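PDB 4OUS: caprin-2 from Danio rerio, which probably acts in canonical Wnt signalling through its C1q domain, a beta-sandwich module that assembles here as a trimer and binds calcium. Local coordinates for residues L4-F8 with F45-A49; V54-L60 with Y124-F130; V78-A82 with A94-L100. The protein carries 1 engineered substitution. One frame throughout, in Å; residues are numbered along the deposited sequence. Where two conformers were deposited one is given.

All three contacts belong to one C1q-type beta sandwich. Contact 2 is its central in-sheet pairing, centred about 5 Å from the middle of the chain. Contact 1 lies about 15 Å from it, centre to centre, and is joined by the hydrogen bond between F8 N and G129 O (2.9 Å), since strands 7-12 and 125-134 are neighbours. Contact 3, centred about 10 Å from contact 2, adjoins its other strand through I59 N to A94 O (2.8 Å) and F55 N to A98 O (2.9 Å). Contacts 1 and 3 do not touch, their nearest atoms being about 8 Å apart. A bound calcium ion lies about 8 Å from the side chains of L60 in contact 2 and S95 in contact 3.

Contact 1 of 3, residues L4-F8 with F45-A49; sequences LRVAF and FTCPA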
ATOM      1  N   LEU A   4      15.561  11.841  15.523  1.00 33.43           N
ATOM      2  CA  LEU A   4      14.204  12.367  15.450  1.00 32.65           C
ATOM      3  C   LEU A   4      13.183  11.256  15.227  1.00 23.92           C
ATOM      4  O   LEU A   4      13.468  10.270  14.552  1.00 27.04           O
ATOM      5  CB  LEU A   4      14.093  13.406  14.329  1.00 43.60           C
ATOM      6  CG  LEU A   4      13.789  14.846  14.743  1.00 54.42           C
ATOM      7  CD1 LEU A   4      13.961  15.790  13.561  1.00 53.22           C
ATOM      8  CD2 LEU A   4      12.387  14.954  15.319  1.00 62.66           C
ATOM      9  N   ARG A   5      12.000  11.417  15.808  1.00 13.44           N
ATOM     10  CA  ARG A   5      10.880  10.536  15.512  1.00 13.14           C
ATOM     11  C   ARG A   5       9.843  11.340  14.752  1.00  9.50           C
ATOM     12  O   ARG A   5       9.291  12.306  15.277  1.00 11.15           O
ATOM     13  CB  ARG A   5      10.296   9.938  16.789  1.00 20.79           C
ATOM     14  CG  ARG A   5      11.297   9.085  17.551  1.00 41.55           C
ATOM     15  CD  ARG A   5      10.663   8.360  18.722  1.00 57.47           C
ATOM     16  NE  ARG A   5      11.540   7.309  19.229  1.00 65.12           N
ATOM     17  CZ  ARG A   5      11.247   6.519  20.256  1.00 61.52           C
ATOM     18  NH1 ARG A   5      10.095   6.660  20.896  1.00 59.26           N
ATOM     19  NH2 ARG A   5      12.108   5.589  20.644  1.00 57.99           N
ATOM     20  N   VAL A   6       9.612  10.971  13.499  1.00  8.23           N
ATOM     21  CA  VAL A   6       8.727  11.738  12.645  1.00  8.06           C
ATOM     22  C   VAL A   6       7.809  10.775  11.903  1.00  7.71           C
ATOM     23  O   VAL A   6       8.275   9.939  11.121  1.00  8.43           O
ATOM     24  CB  VAL A   6       9.511  12.593  11.627  1.00  9.57           C
ATOM     25  CG1 VAL A   6       8.561  13.478  10.833  1.00 10.68           C
ATOM     26  CG2 VAL A   6      10.580  13.433  12.315  1.00 12.12           C
ATOM     27  N   ALA A   7       6.508  10.875  12.154  1.00  7.15           N
ATOM     28  CA  ALA A   7       5.534  10.015  11.498  1.00  7.54           C
ATOM     29  C   ALA A   7       4.163  10.626  11.625  1.00  6.62           C
ATOM     30  O   ALA A   7       3.815  11.161  12.674  1.00  8.54           O
ATOM     31  CB  ALA A   7       5.547   8.617  12.106  1.00  8.50           C
ATOM     32  N   PHE A   8       3.367  10.540  10.567  1.00  7.21           N
ATOM     33  CA  PHE A   8       1.983  10.969  10.645  1.00  6.52           C
ATOM     34  C   PHE A   8       1.098   9.947   9.962  1.00  6.39           C
ATOM     35  O   PHE A   8       1.542   9.206   9.072  1.00  6.43           O
ATOM     36  CB  PHE A   8       1.768  12.360  10.023  1.00  7.37           C
ATOM     37  CG  PHE A   8       1.925  12.389   8.534  1.00  7.05           C
ATOM     38  CD1 PHE A   8       0.832  12.235   7.698  1.00  8.23           C
ATOM     39  CD2 PHE A   8       3.173  12.568   7.967  1.00  8.01           C
ATOM     40  CE1 PHE A   8       0.993  12.245   6.324  1.00  8.55           C
ATOM     41  CE2 PHE A   8       3.336  12.590   6.601  1.00  9.07           C
ATOM     42  CZ  PHE A   8       2.243  12.425   5.779  1.00  9.56           C
ATOM     43  N   PHE A  45       2.768  17.804   4.668  1.00  7.19           N
ATOM     44  CA  PHE A  45       3.858  17.393   5.540  1.00  6.89           C
ATOM     45  C   PHE A  45       5.080  18.251   5.250  1.00  7.22           C
ATOM     46  O   PHE A  45       5.481  18.364   4.094  1.00  8.63           O
ATOM     47  CB  PHE A  45       4.188  15.921   5.304  1.00  7.38           C
ATOM     48  CG  PHE A  45       5.424  15.459   6.017  1.00  7.08           C
ATOM     49  CD1 PHE A  45       5.387  15.172   7.368  1.00  8.63           C
ATOM     50  CD2 PHE A  45       6.621  15.315   5.340  1.00  8.14           C
ATOM     51  CE1 PHE A  45       6.521  14.741   8.033  1.00  9.93           C
ATOM     52  CE2 PHE A  45       7.759  14.881   6.000  1.00  9.75           C
ATOM     53  CZ  PHE A  45       7.708  14.597   7.347  1.00 10.44           C
ATOM     54  N   THR A  46       5.670  18.844   6.281  1.00  7.96           N
ATOM     55  CA  THR A  46       6.904  19.598   6.104  1.00  9.15           C
ATOM     56  C   THR A  46       8.073  18.795   6.647  1.00  8.32           C
ATOM     57  O   THR A  46       8.039  18.321   7.783  1.00  9.99           O
ATOM     58  CB  THR A  46       6.826  20.962   6.798  1.00 10.47           C
ATOM     59  OG1 THR A  46       5.746  21.708   6.229  1.00 12.19           O
ATOM     60  CG2 THR A  46       8.115  21.742   6.599  1.00 12.29           C
ATOM     61  N   CYS A  47       9.106  18.637   5.829  1.00  8.59           N
ATOM     62  CA  CYS A  47      10.292  17.908   6.245  1.00  9.06           C
ATOM     63  C   CYS A  47      11.058  18.669   7.323  1.00  9.48           C
ATOM     64  O   CYS A  47      11.490  19.793   7.083  1.00 10.12           O
ATOM     65  CB  CYS A  47      11.195  17.664   5.043  1.00  8.99           C
ATOM     66  SG  CYS A  47      12.746  16.884   5.446  1.00 10.06           S
ATOM     67  N   PRO A  48      11.249  18.056   8.503  1.00  9.49           N
ATOM     68  CA  PRO A  48      11.981  18.737   9.580  1.00 10.07           C
ATOM     69  C   PRO A  48      13.484  18.487   9.554  1.00 10.27           C
ATOM     70  O   PRO A  48      14.227  19.158  10.269  1.00 12.67           O
ATOM     71  CB  PRO A  48      11.380  18.123  10.839  1.00 11.39           C
ATOM     72  CG  PRO A  48      11.087  16.715  10.426  1.00 12.25           C
ATOM     73  CD  PRO A  48      10.637  16.800   8.979  1.00  9.56           C
ATOM     74  N   ALA A  49      13.913  17.516   8.758  1.00 10.43           N
ATOM     75  CA  ALA A  49      15.304  17.100   8.741  1.00 11.53           C
ATOM     76  C   ALA A  49      15.572  16.340   7.463  1.00 10.30           C
ATOM     77  O   ALA A  49      14.826  15.430   7.102  1.00 10.77           O
ATOM     78  CB  ALA A  49      15.629  16.242   9.955  1.00 15.47           C
TER
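Two sheets of the C1q jelly-roll sandwich face each other here, 4-8 leading into strand 7-12 of one and 45-49 leaving strand 44-46 of the other. The segments run 171° apart; V6 CA and P48 CA are 8.3 Å apart and F8 CA and F45 CA 8.4 Å, too far for pairing within a sheet. In all 253 Å² is buried, and the closest atom pairs are all between side chains. F45 is the most covered residue, with 66 Å² hidden by 4-8. Its ring meets that of F8 with planes at 25° and centroids 5.2 Å apart, slid so far that they barely overlap; F8 is stacked on F38 and meets F127 edge-to-face. V6 CG1 lies 3.7 Å from F45 CE1, at the edge of that ring, while V6 N bonds to Y133 OH of the second subunit. T46 and C47 do not join in; T46 OG1 bonds instead to Q107. P48 then turns its ring toward the N-terminal segment, P48 CG lying 3.8 Å from V6 CG2. At the solvent-exposed end, A49 CB rests 4.0 Å from L4 CD1.

Contact 2 of 3, residues V54-L60 with Y124-F130; sequences VFIFHIL and YSTFSGF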
ATOM      1  N   VAL A  54       9.208   7.672   3.847  1.00  6.23           N
ATOM      2  CA  VAL A  54       8.260   6.788   3.185  1.00  6.02           C
ATOM      3  C   VAL A  54       6.872   7.404   3.262  1.00  5.63           C
ATOM      4  O   VAL A  54       6.470   7.868   4.326  1.00  6.83           O
ATOM      5  CB  VAL A  54       8.246   5.402   3.855  1.00  7.03           C
ATOM      6  CG1 VAL A  54       7.217   4.492   3.203  1.00  8.88           C
ATOM      7  CG2 VAL A  54       9.630   4.778   3.823  1.00  8.09           C
ATOM      8  N   PHE A  55       6.151   7.402   2.139  1.00  5.68           N
ATOM      9  CA  PHE A  55       4.765   7.872   2.079  1.00  5.62           C
ATOM     10  C   PHE A  55       3.870   6.804   1.490  1.00  5.12           C
ATOM     11  O   PHE A  55       4.281   6.082   0.586  1.00  5.83           O
ATOM     12  CB  PHE A  55       4.660   9.147   1.242  1.00  6.08           C
ATOM     13  CG  PHE A  55       5.440  10.274   1.813  1.00  5.90           C
ATOM     14  CD1 PHE A  55       6.747  10.504   1.406  1.00  6.75           C
ATOM     15  CD2 PHE A  55       4.905  11.059   2.818  1.00  6.37           C
ATOM     16  CE1 PHE A  55       7.496  11.515   1.972  1.00  6.70           C
ATOM     17  CE2 PHE A  55       5.646  12.067   3.386  1.00  7.13           C
ATOM     18  CZ  PHE A  55       6.947  12.298   2.966  1.00  6.69           C
ATOM     19  N   ILE A  56       2.641   6.717   1.992  1.00  5.57           N
ATOM     20  CA  ILE A  56       1.637   5.788   1.487  1.00  5.28           C
ATOM     21  C   ILE A  56       0.293   6.516   1.488  1.00  5.13           C
ATOM     22  O   ILE A  56       0.007   7.295   2.409  1.00  5.59           O
ATOM     23  CB  ILE A  56       1.534   4.503   2.358  1.00  6.70           C
ATOM     24  CG1 ILE A  56       2.906   3.902   2.672  1.00  9.13           C
ATOM     25  CG2 ILE A  56       0.615   3.476   1.702  1.00  7.95           C
ATOM     26  CD1 ILE A  56       2.851   2.713   3.618  1.00 12.09           C
ATOM     27  N   PHE A  57      -0.551   6.280   0.486  1.00  4.94           N
ATOM     28  CA  PHE A  57      -1.892   6.846   0.508  1.00  4.94           C
ATOM     29  C   PHE A  57      -2.886   5.903  -0.142  1.00  4.61           C
ATOM     30  O   PHE A  57      -2.537   5.127  -1.033  1.00  4.90           O
ATOM     31  CB  PHE A  57      -1.932   8.230  -0.165  1.00  6.01           C
ATOM     32  CG  PHE A  57      -1.620   8.226  -1.636  1.00  5.96           C
ATOM     33  CD1 PHE A  57      -2.633   8.069  -2.571  1.00  7.30           C
ATOM     34  CD2 PHE A  57      -0.329   8.427  -2.091  1.00  7.82           C
ATOM     35  CE1 PHE A  57      -2.361   8.088  -3.933  1.00  8.71           C
ATOM     36  CE2 PHE A  57      -0.059   8.447  -3.455  1.00  9.32           C
ATOM     37  CZ  PHE A  57      -1.075   8.283  -4.368  1.00  9.78           C
ATOM     38  N   HIS A  58      -4.131   5.995   0.320  1.00  4.76           N
ATOM     39  CA  HIS A  58      -5.261   5.227  -0.184  1.00  5.33           C
ATOM     40  C   HIS A  58      -6.449   6.167  -0.224  1.00  5.36           C
ATOM     41  O   HIS A  58      -6.881   6.622   0.839  1.00  6.62           O
ATOM     42  CB  HIS A  58      -5.583   4.036   0.724  1.00  6.48           C
ATOM     43  CG  HIS A  58      -4.575   2.935   0.674  1.00  6.12           C
ATOM     44  ND1 HIS A  58      -3.430   2.914   1.443  1.00  6.91           N
ATOM     45  CD2 HIS A  58      -4.562   1.801  -0.062  1.00  7.39           C
ATOM     46  CE1 HIS A  58      -2.753   1.811   1.174  1.00  8.04           C
ATOM     47  NE2 HIS A  58      -3.420   1.116   0.269  1.00  8.89           N
ATOM     48  N   ILE A  59      -6.979   6.468  -1.406  1.00  5.50           N
ATOM     49  CA  ILE A  59      -8.052   7.449  -1.514  1.00  5.84           C
ATOM     50  C   ILE A  59      -9.270   6.819  -2.189  1.00  5.39           C
ATOM     51  O   ILE A  59      -9.175   6.343  -3.316  1.00  6.30           O
ATOM     52  CB  ILE A  59      -7.596   8.693  -2.305  1.00  6.82           C
ATOM     53  CG1 ILE A  59      -6.304   9.297  -1.718  1.00  7.53           C
ATOM     54  CG2 ILE A  59      -8.710   9.718  -2.368  1.00  7.22           C
ATOM     55  CD1 ILE A  59      -6.430   9.848  -0.319  1.00  8.01           C
ATOM     56  N   LEU A  60     -10.407   6.807  -1.499  1.00  5.71           N
ATOM     57  CA  LEU A  60     -11.634   6.244  -2.050  1.00  5.95           C
ATOM     58  C   LEU A  60     -12.403   7.330  -2.793  1.00  5.89           C
ATOM     59  O   LEU A  60     -12.630   8.411  -2.239  1.00  6.65           O
ATOM     60  CB  LEU A  60     -12.500   5.651  -0.935  1.00  6.89           C
ATOM     61  CG  LEU A  60     -13.687   4.802  -1.392  1.00  7.23           C
ATOM     62  CD1 LEU A  60     -13.207   3.460  -1.927  1.00 10.18           C
ATOM     63  CD2 LEU A  60     -14.698   4.613  -0.268  1.00  9.54           C
ATOM     64  N   TYR A 124     -11.760   5.671   5.171  1.00  6.42           N
ATOM     65  CA  TYR A 124     -11.302   4.984   3.965  1.00  6.12           C
ATOM     66  C   TYR A 124     -10.138   5.697   3.282  1.00  5.45           C
ATOM     67  O   TYR A 124      -9.276   5.053   2.679  1.00  7.32           O
ATOM     68  CB  TYR A 124     -12.442   4.860   2.955  1.00  7.03           C
ATOM     69  CG  TYR A 124     -13.581   3.996   3.401  1.00  6.44           C
ATOM     70  CD1 TYR A 124     -13.562   2.630   3.177  1.00  6.81           C
ATOM     71  CD2 TYR A 124     -14.693   4.541   4.033  1.00  7.84           C
ATOM     72  CE1 TYR A 124     -14.607   1.823   3.573  1.00  8.00           C
ATOM     73  CE2 TYR A 124     -15.748   3.737   4.437  1.00  8.50           C
ATOM     74  CZ  TYR A 124     -15.693   2.381   4.196  1.00  6.95           C
ATOM     75  OH  TYR A 124     -16.717   1.550   4.580  1.00  9.92           O
ATOM     76  N   SER A 125     -10.136   7.025   3.352  1.00  5.63           N
ATOM     77  CA  SER A 125      -9.215   7.855   2.588  1.00  5.35           C
ATOM     78  C   SER A 125      -8.135   8.395   3.501  1.00  5.21           C
ATOM     79  O   SER A 125      -8.420   9.191   4.408  1.00  5.99           O
ATOM     80  CB  SER A 125      -9.982   8.984   1.900  1.00  5.79           C
ATOM     81  OG  SER A 125     -10.884   8.438   0.944  1.00  6.22           O
ATOM     82  N   THR A 126      -6.905   7.943   3.269  1.00  5.27           N
ATOM     83  CA  THR A 126      -5.810   8.065   4.217  1.00  5.72           C
ATOM     84  C   THR A 126      -4.509   8.493   3.541  1.00  4.81           C
ATOM     85  O   THR A 126      -4.297   8.274   2.342  1.00  5.60           O
ATOM     86  CB  THR A 126      -5.549   6.728   4.902  1.00  5.98           C
ATOM     87  OG1 THR A 126      -5.242   5.780   3.873  1.00  6.76           O
ATOM     88  CG2 THR A 126      -6.759   6.262   5.708  1.00  7.28           C
ATOM     89  N   PHE A 127      -3.615   9.051   4.346  1.00  5.14           N
ATOM     90  CA  PHE A 127      -2.313   9.540   3.891  1.00  5.09           C
ATOM     91  C   PHE A 127      -1.378   9.470   5.084  1.00  5.27           C
ATOM     92  O   PHE A 127      -1.685  10.044   6.128  1.00  5.53           O
ATOM     93  CB  PHE A 127      -2.466  10.977   3.375  1.00  5.78           C
ATOM     94  CG  PHE A 127      -1.186  11.659   2.907  1.00  5.57           C
ATOM     95  CD1 PHE A 127      -0.141  10.970   2.312  1.00  5.63           C
ATOM     96  CD2 PHE A 127      -1.079  13.038   3.038  1.00  6.31           C
ATOM     97  CE1 PHE A 127       0.988  11.657   1.868  1.00  6.81           C
ATOM     98  CE2 PHE A 127       0.029  13.724   2.595  1.00  7.11           C
ATOM     99  CZ  PHE A 127       1.071  13.037   2.012  1.00  7.30           C
ATOM    100  N   SER A 128      -0.259   8.768   4.947  1.00  5.24           N
ATOM    101  CA  SER A 128       0.713   8.649   6.025  1.00  5.88           C
ATOM    102  C   SER A 128       2.127   8.784   5.514  1.00  5.63           C
ATOM    103  O   SER A 128       2.405   8.599   4.326  1.00  5.76           O
ATOM    104  CB  SER A 128       0.606   7.304   6.742  1.00  8.55           C
ATOM    105  OG  SER A 128      -0.719   7.032   7.134  1.00  9.31           O
ATOM    106  N   GLY A 129       3.034   9.062   6.437  1.00  6.16           N
ATOM    107  CA  GLY A 129       4.436   9.149   6.109  1.00  7.62           C
ATOM    108  C   GLY A 129       5.291   8.967   7.340  1.00  6.11           C
ATOM    109  O   GLY A 129       4.840   9.215   8.465  1.00  7.54           O
ATOM    110  N   PHE A 130       6.531   8.540   7.143  1.00  6.26           N
ATOM    111  CA  PHE A 130       7.446   8.445   8.263  1.00  6.34           C
ATOM    112  C   PHE A 130       8.889   8.580   7.811  1.00  6.53           C
ATOM    113  O   PHE A 130       9.246   8.294   6.665  1.00  6.78           O
ATOM    114  CB  PHE A 130       7.245   7.137   9.049  1.00  7.74           C
ATOM    115  CG  PHE A 130       7.422   5.878   8.244  1.00  7.93           C
ATOM    116  CD1 PHE A 130       8.670   5.290   8.113  1.00 10.13           C
ATOM    117  CD2 PHE A 130       6.332   5.245   7.679  1.00  9.33           C
ATOM    118  CE1 PHE A 130       8.830   4.117   7.401  1.00 11.39           C
ATOM    119  CE2 PHE A 130       6.489   4.070   6.964  1.00 11.25           C
ATOM    120  CZ  PHE A 130       7.741   3.508   6.831  1.00 12.06           C
TER
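Strands 54-60 and 125-130 run antiparallel, their axes at 168° and 4.6 Å apart at closest approach. Six backbone hydrogen bonds fix the register, two for each hydrogen-bonded pair: V54 N to F130 O and F130 N to V54 O (both 2.9 Å), I56 N to S128 O (3.0 Å) and S128 N to I56 O (2.9 Å), H58 N to T126 O (3.1 Å) and T126 N to H58 O (2.8 Å). Past the last pair, a side chain takes over: L60 N donates to S125 OG at 3.0 Å, and that hydroxyl also bonds to Y118 O. Between the hydrogen-bonded pairs, CA-H...O contacts such as G129 CA to V54 O (3.0 Å) fill the non-hydrogen-bonded positions.

On the face of F55, F57 and F127, F127 CE1 lies 4.1 Å from F55 CD2, and F127 CD1 is 4.1 Å from F57 CB. F57 and F127 also pack on L72 and L110 of the other sheet. G129 pairs with F55; an ideal CB on it would clash, 2.7 Å from F55 CD2. On the opposite face V54 CB sits over the F130 ring, 3.8 Å from the centroid, a CH-pi contact. L60 CD2 covers one face of Y124, 3.9 Å from Y124 CG.

Polar side chains on the V54 face look to the second subunit: H58 and S128 bond to its H97, T126 to its N96. I56 and F130 pack on their counterparts in the third subunit. One face thus lines the sandwich core and the other the trimer interface, as in the C1q/TNF fold.

Contact 3 of 3, residues V78-A82 with A94-L100; sequences VMVSA and ASNHAVL
Where the two sheets of the sandwich close on each other near the trimer interface, strand 78-82 crosses strand 94-100 at 160°, nearly antiparallel, with axes 6.0 Å apart at closest approach. Both are extended, except that M79 takes phi/psi -99/-51. The gap narrows toward one end: the CA atoms of V80 and A98 are 7.1 Å apart, those of A82 and A94 5.1 Å. A82 CB, at the tight end, lies 3.4 Å from S95 O and 3.8 Å from A94 CB. N96, with chi1 at -145° and chi2 at -34°, reaches across so that ND2 donates to S81 O (2.8 Å, 162°); its OD1 accepts from H97 N (2.8 Å) and also bonds to T126 of the third subunit.

In this C1q fold, strand 77-84 pairs with 68-74 and strand 93-102 with 51-60, so the contact bridges the sheets. M79 and V80 both face L72, forming a classic beta bulge that lets both side chains point toward 94-100. V80, in rotamer m, sets CG2 3.6 Å from H97 O and CG1 4.2 Å from A98 CB. M79 is m at all three chi angles and brings CE 4.0 Å from L100 CD2, L100 being m,t. S81 and H97 have their CB atoms directed away from the opposing segment, and bond to W122 O and S128 OG of the third subunit through S81 OG and H97 NE2.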
ATOM      1  N   VAL A  78       5.154  16.496  -9.356  1.00  7.33           N
ATOM      2  CA  VAL A  78       4.510  15.195  -9.256  1.00  7.34           C
ATOM      3  C   VAL A  78       5.562  14.104  -9.069  1.00  6.75           C
ATOM      4  O   VAL A  78       6.457  13.946  -9.904  1.00  8.80           O
ATOM      5  CB  VAL A  78       3.664  14.889 -10.513  1.00  7.85           C
ATOM      6  CG1 VAL A  78       3.154  13.447 -10.491  1.00  8.61           C
ATOM      7  CG2 VAL A  78       2.511  15.871 -10.637  1.00  9.05           C
ATOM      8  N   MET A  79       5.456  13.354  -7.977  1.00  6.91           N
ATOM      9  CA  MET A  79       6.408  12.282  -7.701  1.00  7.06           C
ATOM     10  C   MET A  79       5.868  10.912  -8.108  1.00  6.27           C
ATOM     11  O   MET A  79       6.552  10.170  -8.816  1.00  7.78           O
ATOM     12  CB  MET A  79       6.803  12.292  -6.228  1.00  7.89           C
ATOM     13  CG  MET A  79       7.344  13.651  -5.759  1.00  9.39           C
ATOM     14  SD  MET A  79       8.648  14.418  -6.773  1.00 11.20           S
ATOM     15  CE  MET A  79      10.036  13.366  -6.358  1.00 21.58           C
ATOM     16  N   VAL A  80       4.659  10.568  -7.661  1.00  6.20           N
ATOM     17  CA  VAL A  80       3.947   9.390  -8.155  1.00  5.94           C
ATOM     18  C   VAL A  80       2.476   9.753  -8.254  1.00  5.74           C
ATOM     19  O   VAL A  80       2.036  10.741  -7.660  1.00  6.54           O
ATOM     20  CB  VAL A  80       4.119   8.129  -7.248  1.00  6.34           C
ATOM     21  CG1 VAL A  80       5.579   7.718  -7.124  1.00  7.49           C
ATOM     22  CG2 VAL A  80       3.492   8.327  -5.871  1.00  7.50           C
ATOM     23  N   SER A  81       1.714   8.955  -8.997  1.00  5.48           N
ATOM     24  CA  SER A  81       0.298   9.224  -9.185  1.00  5.86           C
ATOM     25  C   SER A  81      -0.539   7.964  -9.041  1.00  5.38           C
ATOM     26  O   SER A  81      -0.021   6.844  -9.067  1.00  6.00           O
ATOM     27  CB  SER A  81       0.049   9.845 -10.561  1.00  6.59           C
ATOM     28  OG  SER A  81       0.815  11.027 -10.737  1.00  6.76           O
ATOM     29  N   ALA A  82      -1.843   8.160  -8.888  1.00  5.75           N
ATOM     30  CA  ALA A  82      -2.772   7.046  -8.797  1.00  6.01           C
ATOM     31  C   ALA A  82      -4.057   7.387  -9.527  1.00  5.31           C
ATOM     32  O   ALA A  82      -4.461   8.545  -9.593  1.00  6.15           O
ATOM     33  CB  ALA A  82      -3.062   6.698  -7.344  1.00  7.17           C
ATOM     34  N   ALA A  94      -7.801   4.853  -5.281  1.00  5.95           N
ATOM     35  CA  ALA A  94      -6.553   5.303  -5.886  1.00  6.09           C
ATOM     36  C   ALA A  94      -5.471   5.279  -4.819  1.00  5.63           C
ATOM     37  O   ALA A  94      -5.585   5.981  -3.801  1.00  7.46           O
ATOM     38  CB  ALA A  94      -6.712   6.702  -6.468  1.00  7.23           C
ATOM     39  N   SER A  95      -4.423   4.484  -5.031  1.00  5.54           N
ATOM     40  CA  SER A  95      -3.379   4.327  -4.028  0.61  5.60           C
ATOM     41  C   SER A  95      -2.001   4.283  -4.659  1.00  4.89           C
ATOM     42  O   SER A  95      -1.844   3.864  -5.813  1.00  5.79           O
ATOM     43  CB  SER A  95      -3.616   3.060  -3.195  0.61  6.58           C
ATOM     44  OG  SER A  95      -3.517   1.888  -3.985  0.61  8.73           O
ATOM     45  N   ASN A  96      -1.010   4.726  -3.900  1.00  5.16           N
ATOM     46  CA  ASN A  96       0.379   4.553  -4.287  1.00  5.03           C
ATOM     47  C   ASN A  96       1.258   4.780  -3.056  1.00  5.02           C
ATOM     48  O   ASN A  96       0.758   4.923  -1.929  1.00  5.93           O
ATOM     49  CB  ASN A  96       0.774   5.477  -5.448  1.00  5.15           C
ATOM     50  CG  ASN A  96       1.785   4.828  -6.387  1.00  5.43           C
ATOM     51  OD1 ASN A  96       2.638   4.050  -5.951  1.00  5.83           O
ATOM     52  ND2 ASN A  96       1.706   5.149  -7.671  1.00  6.97           N
ATOM     53  N   HIS A  97       2.560   4.798  -3.280  1.00  5.83           N
ATOM     54  CA  HIS A  97       3.536   4.928  -2.220  1.00  5.68           C
ATOM     55  C   HIS A  97       4.796   5.529  -2.837  1.00  5.68           C
ATOM     56  O   HIS A  97       4.946   5.530  -4.065  1.00  6.33           O
ATOM     57  CB  HIS A  97       3.857   3.561  -1.632  1.00  6.48           C
ATOM     58  CG  HIS A  97       4.735   2.771  -2.542  1.00  7.15           C
ATOM     59  ND1 HIS A  97       4.258   2.072  -3.630  1.00  7.28           N
ATOM     60  CD2 HIS A  97       6.083   2.687  -2.600  1.00  7.92           C
ATOM     61  CE1 HIS A  97       5.279   1.553  -4.291  1.00  8.28           C
ATOM     62  NE2 HIS A  97       6.397   1.917  -3.690  1.00  8.82           N
ATOM     63  N   ALA A  98       5.722   5.981  -2.000  1.00  5.62           N
ATOM     64  CA  ALA A  98       7.032   6.394  -2.490  1.00  6.50           C
ATOM     65  C   ALA A  98       8.029   6.416  -1.348  1.00  5.79           C
ATOM     66  O   ALA A  98       7.653   6.600  -0.190  1.00  7.32           O
ATOM     67  CB  ALA A  98       6.965   7.767  -3.150  1.00  9.22           C
ATOM     68  N   VAL A  99       9.302   6.217  -1.678  1.00  6.10           N
ATOM     69  CA  VAL A  99      10.383   6.525  -0.753  1.00  6.68           C
ATOM     70  C   VAL A  99      11.158   7.681  -1.363  1.00  6.72           C
ATOM     71  O   VAL A  99      11.717   7.551  -2.454  1.00  8.65           O
ATOM     72  CB  VAL A  99      11.326   5.335  -0.496  1.00  8.58           C
ATOM     73  CG1 VAL A  99      12.316   5.687   0.612  1.00  9.84           C
ATOM     74  CG2 VAL A  99      10.528   4.094  -0.139  1.00 10.62           C
ATOM     75  N   LEU A 100      11.167   8.813  -0.666  1.00  7.32           N
ATOM     76  CA  LEU A 100      11.716  10.048  -1.206  1.00  8.07           C
ATOM     77  C   LEU A 100      12.842  10.595  -0.358  1.00  8.01           C
ATOM     78  O   LEU A 100      12.779  10.570   0.870  1.00  9.09           O
ATOM     79  CB  LEU A 100      10.636  11.121  -1.308  1.00  8.60           C
ATOM     80  CG  LEU A 100       9.388  10.798  -2.126  1.00  8.72           C
ATOM     81  CD1 LEU A 100       8.430  11.974  -2.066  1.00 11.17           C
ATOM     82  CD2 LEU A 100       9.741  10.456  -3.566  1.00 10.57           C
TER